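Local structure of pantothenate synthetase (Francisella tularensis subsp. tularensis, 3N8H) at residues A[117-122]-A[240-245]. The protein probably catalyses the ATP-dependent condensation of pantoate with beta-alanine to pantothenate through a pantoyl-adenylate intermediate. Numbering follows the deposited sequence.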
ATOM      1  N   ASN A 117       5.815  14.588   8.004  1.00 36.65           N
ATOM      2  CA  ASN A 117       5.174  15.891   8.054  1.00 32.29           C
ATOM      3  C   ASN A 117       6.146  17.052   8.183  1.00 37.31           C
ATOM      4  O   ASN A 117       5.733  18.214   8.167  1.00 41.19           O
ATOM      5  CB  ASN A 117       4.212  15.962   9.242  1.00 36.86           C
ATOM      6  CG  ASN A 117       2.967  15.148   9.034  1.00 44.20           C
ATOM      7  OD1 ASN A 117       2.563  14.883   7.902  1.00 49.64           O
ATOM      8  ND2 ASN A 117       2.337  14.751  10.128  1.00 48.05           N
ATOM      9  N   ILE A 118       7.424  16.738   8.335  1.00 35.32           N
ATOM     10  CA  ILE A 118       8.450  17.765   8.513  1.00 36.39           C
ATOM     11  C   ILE A 118       9.472  17.741   7.385  1.00 38.02           C
ATOM     12  O   ILE A 118       9.461  16.828   6.544  1.00 38.17           O
ATOM     13  CB  ILE A 118       9.186  17.574   9.850  1.00 39.65           C
ATOM     14  CG1 ILE A 118       9.768  16.154   9.936  1.00 40.69           C
ATOM     15  CG2 ILE A 118       8.227  17.884  11.054  1.00 37.70           C
ATOM     16  CD1 ILE A 118      10.779  15.934  11.066  1.00 42.19           C
ATOM     17  N   LEU A 119      10.343  18.755   7.371  1.00 36.61           N
ATOM     18  CA  LEU A 119      11.460  18.804   6.445  1.00 34.59           C
ATOM     19  C   LEU A 119      11.001  18.499   5.029  1.00 31.83           C
ATOM     20  O   LEU A 119      10.144  19.193   4.484  1.00 34.46           O
ATOM     21  CB  LEU A 119      12.545  17.818   6.901  1.00 35.30           C
ATOM     22  CG  LEU A 119      13.067  18.131   8.315  1.00 43.28           C
ATOM     23  CD1 LEU A 119      13.907  16.990   8.925  1.00 47.46           C
ATOM     24  CD2 LEU A 119      13.843  19.447   8.313  1.00 36.75           C
ATOM     25  N   GLU A 120      11.554  17.448   4.430  1.00 28.91           N
ATOM     26  CA  GLU A 120      11.234  17.158   3.043  1.00 34.72           C
ATOM     27  C   GLU A 120       9.715  16.931   2.805  1.00 43.23           C
ATOM     28  O   GLU A 120       9.122  17.395   1.807  1.00 30.77           O
ATOM     29  CB  GLU A 120      12.074  15.983   2.604  1.00 35.71           C
ATOM     30  CG  GLU A 120      12.451  15.983   1.161  1.00 56.89           C
ATOM     31  CD  GLU A 120      13.318  17.154   0.704  1.00 39.57           C
ATOM     32  OE1 GLU A 120      13.712  18.076   1.473  1.00 33.68           O
ATOM     33  OE2 GLU A 120      13.599  17.121  -0.490  1.00 39.22           O
ATOM     34  N   GLY A 121       9.062  16.270   3.748  1.00 41.96           N
ATOM     35  CA  GLY A 121       7.636  16.024   3.615  1.00 44.94           C
ATOM     36  C   GLY A 121       6.799  17.294   3.534  1.00 45.58           C
ATOM     37  O   GLY A 121       5.792  17.360   2.821  1.00 40.02           O
ATOM     38  N   LYS A 122       7.215  18.317   4.265  1.00 40.21           N
ATOM     39  CA  LYS A 122       6.462  19.569   4.319  1.00 44.85           C
ATOM     40  C   LYS A 122       6.821  20.416   3.103  1.00 40.74           C
ATOM     41  O   LYS A 122       5.976  21.083   2.495  1.00 33.60           O
ATOM     42  CB  LYS A 122       6.804  20.332   5.607  1.00 47.59           C
ATOM     43  CG  LYS A 122       6.056  21.635   5.764  1.00 54.12           C
ATOM     44  CD  LYS A 122       6.461  22.346   7.043  1.00 58.78           C
ATOM     45  CE  LYS A 122       5.287  22.444   7.998  1.00 66.57           C
ATOM     46  NZ  LYS A 122       5.574  23.335   9.153  1.00 70.32           N
ATOM     47  N   ARG A 240      21.527  15.498  14.098  1.00 46.22           N
ATOM     48  CA  ARG A 240      21.864  15.729  12.695  1.00 43.81           C
ATOM     49  C   ARG A 240      21.396  17.102  12.268  1.00 44.23           C
ATOM     50  O   ARG A 240      20.448  17.653  12.829  1.00 49.11           O
ATOM     51  CB  ARG A 240      21.225  14.662  11.796  1.00 39.97           C
ATOM     52  CG  ARG A 240      21.545  13.235  12.237  1.00 48.98           C
ATOM     53  CD  ARG A 240      21.020  12.196  11.266  1.00 53.90           C
ATOM     54  NE  ARG A 240      21.793  12.193  10.033  1.00 52.55           N
ATOM     55  CZ  ARG A 240      22.899  11.483   9.844  1.00 48.20           C
ATOM     56  NH1 ARG A 240      23.379  10.694  10.799  1.00 47.14           N
ATOM     57  NH2 ARG A 240      23.522  11.557   8.693  1.00 44.53           N
ATOM     58  N   ILE A 241      22.088  17.661  11.289  1.00 39.24           N
ATOM     59  CA  ILE A 241      21.595  18.808  10.553  1.00 29.64           C
ATOM     60  C   ILE A 241      20.947  18.338   9.251  1.00 36.55           C
ATOM     61  O   ILE A 241      21.542  17.550   8.498  1.00 35.59           O
ATOM     62  CB  ILE A 241      22.736  19.757  10.183  1.00 32.74           C
ATOM     63  CG1 ILE A 241      23.478  20.231  11.432  1.00 42.00           C
ATOM     64  CG2 ILE A 241      22.207  20.940   9.372  1.00 30.93           C
ATOM     65  CD1 ILE A 241      22.603  20.988  12.434  1.00 40.97           C
ATOM     66  N   PHE A 242      19.737  18.835   9.001  1.00 30.83           N
ATOM     67  CA  PHE A 242      19.014  18.655   7.746  1.00 37.38           C
ATOM     68  C   PHE A 242      18.857  19.993   7.020  1.00 35.76           C
ATOM     69  O   PHE A 242      18.492  20.997   7.623  1.00 31.68           O
ATOM     70  CB  PHE A 242      17.614  18.101   8.016  1.00 35.56           C
ATOM     71  CG  PHE A 242      17.608  16.677   8.484  1.00 39.74           C
ATOM     72  CD1 PHE A 242      17.208  15.659   7.634  1.00 39.31           C
ATOM     73  CD2 PHE A 242      18.036  16.361   9.764  1.00 35.60           C
ATOM     74  CE1 PHE A 242      17.213  14.345   8.067  1.00 44.94           C
ATOM     75  CE2 PHE A 242      18.034  15.053  10.211  1.00 42.43           C
ATOM     76  CZ  PHE A 242      17.625  14.044   9.356  1.00 46.73           C
ATOM     77  N   LEU A 243      19.105  19.999   5.722  1.00 30.14           N
ATOM     78  CA  LEU A 243      18.869  21.203   4.921  1.00 35.00           C
ATOM     79  C   LEU A 243      18.494  20.886   3.483  1.00 34.92           C
ATOM     80  O   LEU A 243      18.685  19.755   3.003  1.00 31.23           O
ATOM     81  CB  LEU A 243      20.074  22.160   4.950  1.00 35.51           C
ATOM     82  CG  LEU A 243      21.277  21.797   4.081  1.00 43.19           C
ATOM     83  CD1 LEU A 243      21.938  23.070   3.620  1.00 53.22           C
ATOM     84  CD2 LEU A 243      22.241  20.966   4.896  1.00 45.82           C
ATOM     85  N   ALA A 244      17.962  21.905   2.816  1.00 30.43           N
ATOM     86  CA  ALA A 244      17.606  21.859   1.406  1.00 30.41           C
ATOM     87  C   ALA A 244      17.689  23.297   0.924  1.00 38.03           C
ATOM     88  O   ALA A 244      17.376  24.248   1.682  1.00 30.00           O
ATOM     89  CB  ALA A 244      16.166  21.336   1.214  1.00 29.48           C
ATOM     90  N   PHE A 245      18.092  23.460  -0.325  1.00 33.38           N
ATOM     91  CA  PHE A 245      18.233  24.801  -0.906  1.00 32.70           C
ATOM     92  C   PHE A 245      18.110  24.719  -2.412  1.00 33.30           C
ATOM     93  O   PHE A 245      18.279  23.642  -2.993  1.00 34.47           O
ATOM     94  CB  PHE A 245      19.590  25.402  -0.542  1.00 36.92           C
ATOM     95  CG  PHE A 245      20.753  24.550  -0.957  1.00 40.94           C
ATOM     96  CD1 PHE A 245      21.352  24.729  -2.198  1.00 43.15           C
ATOM     97  CD2 PHE A 245      21.242  23.555  -0.111  1.00 36.28           C
ATOM     98  CE1 PHE A 245      22.423  23.942  -2.596  1.00 46.05           C
ATOM     99  CE2 PHE A 245      22.319  22.753  -0.501  1.00 42.00           C
ATOM    100  CZ  PHE A 245      22.910  22.947  -1.746  1.00 43.60           C
TER
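Leu119 lays one methyl over a face of the Phe242 ring, and the two side chains cross at about a right angle. CD1 of Leu119 lies 4.1 Å from the centroid of the Phe242 ring and 26° off its normal, a CH-pi contact displaced toward the CG side, where CD1 of Leu119 comes 3.7 Å from CG of Phe242. The second methyl, CD2 of Leu119, packs against the root of the side chain, 4.0 Å from CB of Phe242. With CG anti to the carbonyl carbon, Phe242 sends its ring toward 117-122, and chi2 (-106°) turns a face to the leucine; Tyr154 meets the same ring with its plane steeply inclined. Two residues along the strand, the methyl CB of Ala244 lies 4.1 Å from OE1 of Glu120. The glutamate chain bends at chi2 (63°), and its buried carboxylate is held from the strands flanking 240-247: OE1 is hydrogen-bonded to the hydroxyl of Tyr233, while OE2 forms a salt bridge with Arg251. No hydrogen bond links 117-122 directly to 240-245. Leu119 occupies the N-cap position, right before helix 120-123. The contact joins the N-terminal nucleotide-binding domain of a pantothenate synthetase to its C-terminal three-stranded antiparallel sheet, beside the active-site cleft.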